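Local structure of putative glycosyltransferase (Mannosyltransferase) involved in glycosylating the PBCV-1 major capsid protein (2P6W) at residues T73-V83 and T122-L132; P174-K182 and H187-C197. The protein probably transfers a sugar from a nucleotide-sugar donor in a manganese-dependent reaction during glycosylation of the viral major capsid protein, this chain being its N-terminal domain. All coordinates share one frame; numbering follows the deposited sequence.

Interaction 1 of 2, residues T73-V83 and T122-L132. With MN (manganese (II) ion), chain B.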
loop_
_atom_site.group_PDB
_atom_site.type_symbol
_atom_site.label_atom_id
_atom_site.label_comp_id
_atom_site.label_asym_id
_atom_site.label_seq_id
_atom_site.Cartn_x
_atom_site.Cartn_y
_atom_site.Cartn_z
ATOM N N THR A 73 -6.303 0.370 -16.001
ATOM C CA THR A 73 -5.740 -0.416 -14.884
ATOM C C THR A 73 -6.559 -1.661 -14.574
ATOM O O THR A 73 -7.784 -1.601 -14.518
ATOM C CB THR A 73 -5.646 0.429 -13.602
ATOM O OG1 THR A 73 -4.937 1.646 -13.872
ATOM C CG2 THR A 73 -4.917 -0.345 -12.497
ATOM N N GLU A 74 -5.880 -2.796 -14.396
ATOM C CA GLU A 74 -6.518 -4.005 -13.880
ATOM C C GLU A 74 -6.275 -4.168 -12.391
ATOM O O GLU A 74 -7.198 -4.498 -11.650
ATOM C CB GLU A 74 -6.001 -5.236 -14.606
ATOM C CG GLU A 74 -6.341 -5.245 -16.078
ATOM C CD GLU A 74 -5.698 -6.412 -16.780
ATOM O OE1 GLU A 74 -6.216 -7.535 -16.604
ATOM O OE2 GLU A 74 -4.671 -6.201 -17.476
ATOM N N TRP A 75 -5.026 -3.954 -11.971
ATOM C CA TRP A 75 -4.662 -4.012 -10.550
ATOM C C TRP A 75 -4.093 -2.697 -10.059
ATOM O O TRP A 75 -3.146 -2.169 -10.658
ATOM C CB TRP A 75 -3.615 -5.094 -10.288
ATOM C CG TRP A 75 -4.208 -6.467 -10.280
ATOM C CD1 TRP A 75 -4.177 -7.381 -11.293
ATOM C CD2 TRP A 75 -4.940 -7.074 -9.215
ATOM N NE1 TRP A 75 -4.854 -8.514 -10.927
ATOM C CE2 TRP A 75 -5.326 -8.361 -9.652
ATOM C CE3 TRP A 75 -5.311 -6.661 -7.937
ATOM C CZ2 TRP A 75 -6.058 -9.237 -8.849
ATOM C CZ3 TRP A 75 -6.054 -7.548 -7.137
ATOM C CH2 TRP A 75 -6.412 -8.806 -7.602
ATOM N N PHE A 76 -4.667 -2.186 -8.973
ATOM C CA PHE A 76 -4.143 -1.002 -8.283
ATOM C C PHE A 76 -3.336 -1.494 -7.107
ATOM O O PHE A 76 -3.754 -2.416 -6.410
ATOM C CB PHE A 76 -5.281 -0.113 -7.781
ATOM C CG PHE A 76 -6.067 0.509 -8.896
ATOM C CD1 PHE A 76 -5.669 1.724 -9.453
ATOM C CD2 PHE A 76 -7.194 -0.136 -9.404
ATOM C CE1 PHE A 76 -6.381 2.288 -10.496
ATOM C CE2 PHE A 76 -7.919 0.432 -10.461
ATOM C CZ PHE A 76 -7.501 1.648 -11.007
ATOM N N LEU A 77 -2.168 -0.899 -6.900
ATOM C CA LEU A 77 -1.315 -1.300 -5.788
ATOM C C LEU A 77 -1.033 -0.055 -4.952
ATOM O O LEU A 77 -0.312 0.834 -5.396
ATOM C CB LEU A 77 -0.007 -1.922 -6.318
ATOM C CG LEU A 77 1.064 -2.214 -5.265
ATOM C CD1 LEU A 77 0.508 -3.110 -4.151
ATOM C CD2 LEU A 77 2.286 -2.852 -5.897
ATOM N N TRP A 78 -1.614 0.011 -3.755
ATOM C CA TRP A 78 -1.316 1.097 -2.817
ATOM C C TRP A 78 -0.032 0.778 -2.054
ATOM O O TRP A 78 0.078 -0.323 -1.515
ATOM C CB TRP A 78 -2.449 1.259 -1.781
ATOM C CG TRP A 78 -2.003 2.162 -0.681
ATOM C CD1 TRP A 78 -1.489 1.802 0.536
ATOM C CD2 TRP A 78 -1.929 3.594 -0.735
ATOM N NE1 TRP A 78 -1.113 2.921 1.245
ATOM C CE2 TRP A 78 -1.383 4.034 0.491
ATOM C CE3 TRP A 78 -2.278 4.551 -1.701
ATOM C CZ2 TRP A 78 -1.166 5.391 0.775
ATOM C CZ3 TRP A 78 -2.077 5.909 -1.411
ATOM C CH2 TRP A 78 -1.517 6.311 -0.185
ATOM N N LEU A 79 0.902 1.732 -1.996
ATOM C CA LEU A 79 2.071 1.650 -1.110
ATOM C C LEU A 79 2.118 2.874 -0.213
ATOM O O LEU A 79 2.058 4.017 -0.712
ATOM C CB LEU A 79 3.370 1.641 -1.931
ATOM C CG LEU A 79 3.538 0.531 -2.959
ATOM C CD1 LEU A 79 4.884 0.699 -3.659
ATOM C CD2 LEU A 79 3.383 -0.871 -2.377
ATOM N N ASP A 80 2.240 2.660 1.100
ATOM C CA ASP A 80 2.474 3.781 2.034
ATOM C C ASP A 80 3.709 4.543 1.573
ATOM O O ASP A 80 4.611 3.960 0.961
ATOM C CB ASP A 80 2.774 3.280 3.451
ATOM C CG ASP A 80 1.536 2.834 4.209
ATOM O OD1 ASP A 80 0.419 2.893 3.650
ATOM O OD2 ASP A 80 1.701 2.419 5.379
ATOM N N SER A 81 3.786 5.829 1.889
ATOM C CA SER A 81 4.995 6.587 1.563
ATOM C C SER A 81 6.214 6.148 2.383
ATOM O O SER A 81 7.345 6.579 2.102
ATOM C CB SER A 81 4.758 8.096 1.732
ATOM O OG SER A 81 4.283 8.377 3.043
ATOM N N ASP A 82 5.998 5.271 3.362
ATOM C CA ASP A 82 7.102 4.707 4.134
ATOM C C ASP A 82 7.477 3.290 3.618
ATOM O O ASP A 82 8.176 2.529 4.286
ATOM C CB ASP A 82 6.771 4.724 5.615
ATOM C CG ASP A 82 5.331 4.327 5.901
ATOM O OD1 ASP A 82 4.470 5.232 6.044
ATOM O OD2 ASP A 82 5.051 3.119 5.980
ATOM N N VAL A 83 7.034 2.972 2.403
ATOM C CA VAL A 83 7.418 1.716 1.748
ATOM C C VAL A 83 8.340 2.048 0.569
ATOM O O VAL A 83 8.110 3.025 -0.140
ATOM C CB VAL A 83 6.166 0.938 1.238
ATOM C CG1 VAL A 83 6.590 -0.231 0.376
ATOM C CG2 VAL A 83 5.316 0.438 2.414
ATOM N N THR A 122 -2.084 -3.060 5.852
ATOM C CA THR A 122 -2.486 -2.544 4.542
ATOM C C THR A 122 -1.554 -1.453 4.010
ATOM O O THR A 122 -1.929 -0.702 3.107
ATOM C CB THR A 122 -3.948 -2.036 4.547
ATOM O OG1 THR A 122 -4.126 -1.105 5.620
ATOM C CG2 THR A 122 -4.945 -3.214 4.677
ATOM N N GLY A 123 -0.325 -1.414 4.534
ATOM C CA GLY A 123 0.713 -0.520 4.008
ATOM C C GLY A 123 1.068 -0.879 2.568
ATOM O O GLY A 123 1.606 -0.056 1.817
ATOM N N VAL A 124 0.779 -2.128 2.198
ATOM C CA VAL A 124 0.865 -2.631 0.815
ATOM C C VAL A 124 -0.442 -3.380 0.561
ATOM O O VAL A 124 -0.772 -4.295 1.319
ATOM C CB VAL A 124 2.039 -3.626 0.634
ATOM C CG1 VAL A 124 2.084 -4.111 -0.802
ATOM C CG2 VAL A 124 3.375 -2.938 0.987
ATOM N N LYS A 125 -1.181 -2.982 -0.477
ATOM C CA LYS A 125 -2.534 -3.512 -0.689
ATOM C C LYS A 125 -2.845 -3.491 -2.175
ATOM O O LYS A 125 -2.792 -2.428 -2.812
ATOM C CB LYS A 125 -3.569 -2.651 0.061
ATOM C CG LYS A 125 -5.014 -3.080 -0.123
ATOM C CD LYS A 125 -5.993 -2.165 0.639
ATOM C CE LYS A 125 -6.113 -0.777 -0.000
ATOM N NZ LYS A 125 -7.351 -0.048 0.538
ATOM N N PHE A 126 -3.152 -4.670 -2.722
ATOM C CA PHE A 126 -3.555 -4.825 -4.119
ATOM C C PHE A 126 -5.061 -4.807 -4.195
ATOM O O PHE A 126 -5.723 -5.561 -3.486
ATOM C CB PHE A 126 -3.106 -6.185 -4.669
ATOM C CG PHE A 126 -1.625 -6.309 -4.907
ATOM C CD1 PHE A 126 -1.110 -6.165 -6.186
ATOM C CD2 PHE A 126 -0.749 -6.638 -3.862
ATOM C CE1 PHE A 126 0.269 -6.313 -6.436
ATOM C CE2 PHE A 126 0.639 -6.784 -4.108
ATOM C CZ PHE A 126 1.130 -6.632 -5.394
ATOM N N VAL A 127 -5.589 -3.964 -5.081
ATOM C CA VAL A 127 -7.030 -3.794 -5.260
ATOM C C VAL A 127 -7.368 -3.946 -6.746
ATOM O O VAL A 127 -6.883 -3.171 -7.573
ATOM C CB VAL A 127 -7.477 -2.368 -4.833
ATOM C CG1 VAL A 127 -9.002 -2.258 -4.872
ATOM C CG2 VAL A 127 -6.961 -2.027 -3.446
ATOM N N HIS A 128 -8.216 -4.922 -7.084
ATOM C CA HIS A 128 -8.611 -5.145 -8.468
ATOM C C HIS A 128 -9.517 -4.004 -8.914
ATOM O O HIS A 128 -10.248 -3.431 -8.091
ATOM C CB HIS A 128 -9.386 -6.451 -8.581
ATOM C CG HIS A 128 -9.601 -6.902 -9.990
ATOM N ND1 HIS A 128 -10.738 -6.585 -10.704
ATOM C CD2 HIS A 128 -8.829 -7.637 -10.822
ATOM C CE1 HIS A 128 -10.655 -7.102 -11.915
ATOM N NE2 HIS A 128 -9.507 -7.749 -12.015
ATOM N N LYS A 129 -9.490 -3.687 -10.207
ATOM C CA LYS A 129 -10.352 -2.622 -10.723
ATOM C C LYS A 129 -11.816 -2.799 -10.349
ATOM O O LYS A 129 -12.533 -1.809 -10.204
ATOM C CB LYS A 129 -10.204 -2.450 -12.236
ATOM C CG LYS A 129 -10.580 -3.657 -13.031
ATOM C CD LYS A 129 -11.114 -3.256 -14.415
ATOM C CE LYS A 129 -11.395 -4.483 -15.278
ATOM N NZ LYS A 129 -12.635 -5.218 -14.895
ATOM N N ASP A 130 -12.264 -4.044 -10.194
ATOM C CA ASP A 130 -13.676 -4.310 -9.905
ATOM C C ASP A 130 -14.012 -4.055 -8.444
ATOM O O ASP A 130 -15.166 -4.209 -8.049
ATOM C CB ASP A 130 -14.084 -5.731 -10.320
ATOM C CG ASP A 130 -14.153 -5.895 -11.840
ATOM O OD1 ASP A 130 -14.382 -4.892 -12.552
ATOM O OD2 ASP A 130 -14.001 -7.014 -12.345
ATOM N N ALA A 131 -13.001 -3.678 -7.656
ATOM C CA ALA A 131 -13.217 -3.282 -6.261
ATOM C C ALA A 131 -13.138 -1.764 -6.059
ATOM O O ALA A 131 -13.133 -1.288 -4.917
ATOM C CB ALA A 131 -12.232 -3.995 -5.326
ATOM N N LEU A 132 -13.118 -0.991 -7.150
ATOM C CA LEU A 132 -13.081 0.468 -6.978
ATOM C C LEU A 132 -14.322 0.976 -6.249
ATOM O O LEU A 132 -14.224 1.889 -5.424
ATOM C CB LEU A 132 -12.957 1.176 -8.320
ATOM C CG LEU A 132 -11.573 1.131 -8.953
ATOM C CD1 LEU A 132 -11.679 1.690 -10.371
ATOM C CD2 LEU A 132 -10.519 1.908 -8.154
HETATM MN MN MN B . 3.305 2.381 6.812
#
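Phe-76 and Val-127 pair through two backbone hydrogen bonds, Phe-76 N to Val-127 O (2.8 Å) and Val-127 N to Phe-76 O (2.7 Å). Trp-78 and Lys-125 repeat the exchange, and single bonds from Lys-129 N to Glu-74 O and from Asp-80 N to Gly-123 O (2.9 Å) extend it at both ends, making strands 75-79 and 124-128 antiparallel neighbours in the central sheet of this GT-A domain. Where the first strand ends, Asp-80 divides its carboxylate: OD2 binds manganese, while OD1 accepts a nearly straight bond from Trp-78 NE1 (2.9 Å) on its anti lone pair and pairs with Arg-59. Gly-123 CA lies against this carboxylate, 3.4 Å from Asp-80 OD1. Asp-82 OD2 also binds the metal, completing the DxD motif.

On the face carrying Trp-75, Leu-77 and Phe-126, a chi1 of 172° swings Leu-77 CG opposite its backbone N and lays CD1 over the centre of the Phe-126 ring; Val-124 CG1 touches the same methyl. His-128 turns an edge to the Trp-75 face in a T-shaped pair with planes at 86°. On the face of Phe-76, Trp-78 and Lys-125, Leu-132 CD2 makes an off-centre CH-pi contact over the Phe-76 ring, and Lys-125 NZ forms salt bridges with Glu-135 and Glu-153. With one oxygen on the metal and the other held by an indole N-H and a guanidinium, the Asp-80 carboxylate has little freedom to rotate.

Interaction 2 of 2, residues P174-K182 and H187-C197; sequences PYTLNCIVK and HVKDALFVHMC. With MN (manganese (II) ion), chain B.
His-195 ND1 donates a somewhat bent hydrogen bond to Asn-178 OD1 (2.7 Å), meeting a lone pair in the amide's carbonyl plane, while NE2 on the far side of the ring binds manganese at 2.3 Å. His-195 extends CG anti to its backbone N (chi1 -179°), which runs the ring alongside the Asn-178 side chain, amide and imidazole planes 23° apart, and carries NE2 to the metal. With ND1 donating, NE2 is left to face the manganese, and the bond probably helps hold the ring in that orientation. Asn-178 is positioned in turn by Asn-121, which accepts from its ND2. Cys-197 CB sits over the centre of the imidazole face and also meets Ile-180 CG2.

Behind this first shell the backbones join as short parallel strands, 179-180 and 193-195. Cys-179 N bonds to Phe-193 O, His-195 N to Cys-179 O (2.9 Å), and Val-181 N to His-195 O (3.0 Å). Strand 193-195 is the middle of a three-stranded sheet, with 83-85 along its other edge, which brings the histidine up to Asp-80 and Asp-82, the other protein ligands of the metal. An inverse gamma turn centred on Met-196 follows it.

Farther out, Thr-176 O receives two N-H groups, from Leu-192 (2.8 Å) and Phe-193. Leu-177 CD2 packs on Leu-192 CD2 and Phe-193 CD2, whereas Leu-177 O, buried at the edge of the Phe-193 ring, has no hydrogen-bond partner. Cys-179 CB touches Ala-191 CB at 3.6 Å. At the periphery Tyr-175 and His-187 form an offset stack, centroids 4.5 Å apart and planes at 14°, and a water donates to both Tyr-175 O and His-187 O.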
loop_
_atom_site.group_PDB
_atom_site.type_symbol
_atom_site.label_atom_id
_atom_site.label_comp_id
_atom_site.label_asym_id
_atom_site.label_seq_id
_atom_site.Cartn_x
_atom_site.Cartn_y
_atom_site.Cartn_z
ATOM N N PRO A 174 4.030 -11.855 4.375
ATOM C CA PRO A 174 4.522 -10.539 3.995
ATOM C C PRO A 174 6.005 -10.424 3.624
ATOM O O PRO A 174 6.493 -9.310 3.381
ATOM C CB PRO A 174 4.275 -9.740 5.274
ATOM C CG PRO A 174 4.649 -10.739 6.355
ATOM C CD PRO A 174 4.111 -12.067 5.834
ATOM N N TYR A 175 6.721 -11.544 3.594
ATOM C CA TYR A 175 8.192 -11.501 3.617
ATOM C C TYR A 175 8.828 -10.788 2.442
ATOM O O TYR A 175 9.899 -10.202 2.600
ATOM C CB TYR A 175 8.807 -12.895 3.788
ATOM C CG TYR A 175 8.160 -13.663 4.903
ATOM C CD1 TYR A 175 8.003 -13.092 6.177
ATOM C CD2 TYR A 175 7.644 -14.942 4.680
ATOM C CE1 TYR A 175 7.373 -13.802 7.207
ATOM C CE2 TYR A 175 7.024 -15.655 5.698
ATOM C CZ TYR A 175 6.894 -15.080 6.960
ATOM O OH TYR A 175 6.259 -15.779 7.977
ATOM N N THR A 176 8.168 -10.832 1.288
ATOM C CA THR A 176 8.694 -10.147 0.109
ATOM C C THR A 176 7.900 -8.903 -0.279
ATOM O O THR A 176 8.482 -7.977 -0.860
ATOM C CB THR A 176 8.764 -11.059 -1.120
ATOM O OG1 THR A 176 7.457 -11.556 -1.415
ATOM C CG2 THR A 176 9.732 -12.230 -0.873
ATOM N N LEU A 177 6.592 -8.887 0.008
ATOM C CA LEU A 177 5.736 -7.799 -0.488
ATOM C C LEU A 177 5.266 -6.762 0.550
ATOM O O LEU A 177 4.731 -5.719 0.185
ATOM C CB LEU A 177 4.545 -8.340 -1.284
ATOM C CG LEU A 177 4.976 -9.038 -2.587
ATOM C CD1 LEU A 177 3.853 -9.881 -3.137
ATOM C CD2 LEU A 177 5.459 -8.042 -3.665
ATOM N N ASN A 178 5.451 -7.055 1.830
ATOM C CA ASN A 178 5.178 -6.048 2.862
ATOM C C ASN A 178 6.165 -6.319 3.986
ATOM O O ASN A 178 5.796 -6.684 5.102
ATOM C CB ASN A 178 3.723 -6.111 3.328
ATOM C CG ASN A 178 3.324 -4.911 4.182
ATOM O OD1 ASN A 178 4.170 -4.110 4.609
ATOM N ND2 ASN A 178 2.013 -4.763 4.424
ATOM N N CYS A 179 7.446 -6.183 3.641
ATOM C CA CYS A 179 8.503 -6.636 4.526
ATOM C C CYS A 179 8.849 -5.564 5.550
ATOM O O CYS A 179 9.719 -4.706 5.330
ATOM C CB CYS A 179 9.725 -7.072 3.711
ATOM S SG CYS A 179 10.946 -7.854 4.781
ATOM N N ILE A 180 8.121 -5.604 6.668
ATOM C CA ILE A 180 8.316 -4.667 7.770
ATOM C C ILE A 180 9.745 -4.778 8.308
ATOM O O ILE A 180 10.202 -5.868 8.673
ATOM C CB ILE A 180 7.261 -4.913 8.877
ATOM C CG1 ILE A 180 5.852 -4.576 8.350
ATOM C CG2 ILE A 180 7.584 -4.099 10.127
ATOM C CD1 ILE A 180 4.721 -4.986 9.280
ATOM N N VAL A 181 10.469 -3.656 8.307
ATOM C CA VAL A 181 11.906 -3.700 8.563
ATOM C C VAL A 181 12.256 -4.215 9.951
ATOM O O VAL A 181 13.118 -5.066 10.082
ATOM C CB VAL A 181 12.593 -2.349 8.324
ATOM C CG1 VAL A 181 11.777 -1.233 8.873
ATOM C CG2 VAL A 181 13.994 -2.333 8.936
ATOM N N LYS A 182 11.591 -3.704 10.979
ATOM C CA LYS A 182 11.951 -4.129 12.334
ATOM C C LYS A 182 11.542 -5.566 12.659
ATOM O O LYS A 182 12.182 -6.230 13.485
ATOM C CB LYS A 182 11.392 -3.147 13.368
ATOM C CG LYS A 182 12.251 -1.870 13.454
ATOM C CD LYS A 182 11.672 -0.865 14.420
ATOM C CE LYS A 182 12.681 0.229 14.750
ATOM N NZ LYS A 182 12.213 1.099 15.873
ATOM N N HIS A 187 14.678 -10.818 6.173
ATOM C CA HIS A 187 14.044 -10.952 4.867
ATOM C C HIS A 187 14.224 -9.699 4.024
ATOM O O HIS A 187 13.963 -9.729 2.814
ATOM C CB HIS A 187 12.542 -11.236 5.004
ATOM C CG HIS A 187 12.215 -12.581 5.576
ATOM N ND1 HIS A 187 12.170 -13.730 4.813
ATOM C CD2 HIS A 187 11.875 -12.955 6.834
ATOM C CE1 HIS A 187 11.835 -14.753 5.579
ATOM N NE2 HIS A 187 11.644 -14.308 6.809
ATOM N N VAL A 188 14.632 -8.597 4.652
ATOM C CA VAL A 188 14.756 -7.302 3.961
ATOM C C VAL A 188 15.601 -7.404 2.692
ATOM O O VAL A 188 15.203 -6.911 1.637
ATOM C CB VAL A 188 15.322 -6.190 4.879
ATOM C CG1 VAL A 188 15.664 -4.941 4.057
ATOM C CG2 VAL A 188 14.315 -5.832 5.975
ATOM N N LYS A 189 16.744 -8.079 2.800
ATOM C CA LYS A 189 17.659 -8.291 1.669
ATOM C C LYS A 189 16.985 -8.837 0.403
ATOM O O LYS A 189 17.365 -8.465 -0.714
ATOM C CB LYS A 189 18.820 -9.218 2.101
ATOM C CG LYS A 189 18.425 -10.689 2.357
ATOM C CD LYS A 189 19.581 -11.543 2.912
ATOM C CE LYS A 189 19.193 -13.011 2.976
ATOM N NZ LYS A 189 20.146 -13.829 3.792
ATOM N N ASP A 190 16.010 -9.725 0.580
ATOM C CA ASP A 190 15.401 -10.443 -0.536
ATOM C C ASP A 190 14.007 -9.939 -0.871
ATOM O O ASP A 190 13.338 -10.498 -1.744
ATOM C CB ASP A 190 15.350 -11.944 -0.237
ATOM C CG ASP A 190 16.725 -12.598 -0.286
ATOM O OD1 ASP A 190 17.613 -12.107 -1.028
ATOM O OD2 ASP A 190 16.904 -13.604 0.425
ATOM N N ALA A 191 13.563 -8.888 -0.175
ATOM C CA ALA A 191 12.206 -8.379 -0.384
ATOM C C ALA A 191 12.099 -7.601 -1.693
ATOM O O ALA A 191 13.111 -7.193 -2.257
ATOM C CB ALA A 191 11.797 -7.487 0.793
ATOM N N LEU A 192 10.873 -7.399 -2.166
ATOM C CA LEU A 192 10.620 -6.414 -3.204
ATOM C C LEU A 192 10.227 -5.102 -2.522
ATOM O O LEU A 192 10.864 -4.076 -2.753
ATOM C CB LEU A 192 9.500 -6.860 -4.139
ATOM C CG LEU A 192 9.119 -5.823 -5.206
ATOM C CD1 LEU A 192 10.326 -5.474 -6.111
ATOM C CD2 LEU A 192 7.920 -6.382 -6.027
ATOM N N PHE A 193 9.169 -5.147 -1.701
ATOM C CA PHE A 193 8.689 -3.951 -0.976
ATOM C C PHE A 193 9.082 -3.992 0.500
ATOM O O PHE A 193 8.710 -4.910 1.228
ATOM C CB PHE A 193 7.161 -3.817 -1.112
ATOM C CG PHE A 193 6.703 -3.645 -2.535
ATOM C CD1 PHE A 193 7.320 -2.711 -3.361
ATOM C CD2 PHE A 193 5.664 -4.419 -3.053
ATOM C CE1 PHE A 193 6.912 -2.533 -4.690
ATOM C CE2 PHE A 193 5.252 -4.249 -4.358
ATOM C CZ PHE A 193 5.883 -3.306 -5.186
ATOM N N VAL A 194 9.853 -2.988 0.918
ATOM C CA VAL A 194 10.358 -2.916 2.274
ATOM C C VAL A 194 9.563 -1.831 3.011
ATOM O O VAL A 194 9.423 -0.713 2.522
ATOM C CB VAL A 194 11.864 -2.584 2.291
ATOM C CG1 VAL A 194 12.364 -2.460 3.728
ATOM C CG2 VAL A 194 12.661 -3.651 1.532
ATOM N N HIS A 195 9.041 -2.145 4.190
ATOM C CA HIS A 195 8.078 -1.258 4.822
ATOM C C HIS A 195 8.635 -0.708 6.147
ATOM O O HIS A 195 8.852 -1.453 7.087
ATOM C CB HIS A 195 6.759 -2.013 5.019
ATOM C CG HIS A 195 5.662 -1.202 5.637
ATOM N ND1 HIS A 195 4.427 -1.744 5.947
ATOM C CD2 HIS A 195 5.599 0.108 5.991
ATOM C CE1 HIS A 195 3.656 -0.800 6.466
ATOM N NE2 HIS A 195 4.344 0.330 6.511
ATOM N N MET A 196 8.933 0.586 6.177
ATOM C CA MET A 196 9.452 1.223 7.397
ATOM C C MET A 196 8.318 1.554 8.369
ATOM O O MET A 196 8.083 2.715 8.710
ATOM C CB MET A 196 10.252 2.484 7.034
ATOM C CG MET A 196 11.436 2.246 6.093
ATOM S SD MET A 196 12.252 3.818 5.677
ATOM C CE MET A 196 10.942 4.640 4.763
ATOM N N CYS A 197 7.645 0.516 8.845
ATOM C CA CYS A 197 6.418 0.672 9.610
ATOM C C CYS A 197 6.687 1.087 11.055
ATOM O O CYS A 197 7.586 0.545 11.699
ATOM C CB CYS A 197 5.671 -0.654 9.575
ATOM S SG CYS A 197 4.017 -0.618 10.246
HETATM MN MN MN B . 3.305 2.381 6.812
HETATM O O HOH W 1 12.138 -11.266 1.411
#

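Interaction 1 closes before interaction 2 opens along the chain, and their centres lie about 16 Å apart. Strands 75-79 and 124-128 belong to the six-stranded mixed sheet; strands 179-180 and 193-195 belong to the three-stranded one. The first sheet's strand 75-79 runs through the DxD turn into strand 83-85, an edge of the second, where Asp-82 O and Met-196 N are 2.8 Å apart, probably hydrogen-bonded. Manganese sits at this junction, taking two aspartates from interaction 1 and a histidine from interaction 2. Ser-81 and Cys-197, one from each, bind UDP in another structure of this protein, so the nucleotide site too draws on both contacts.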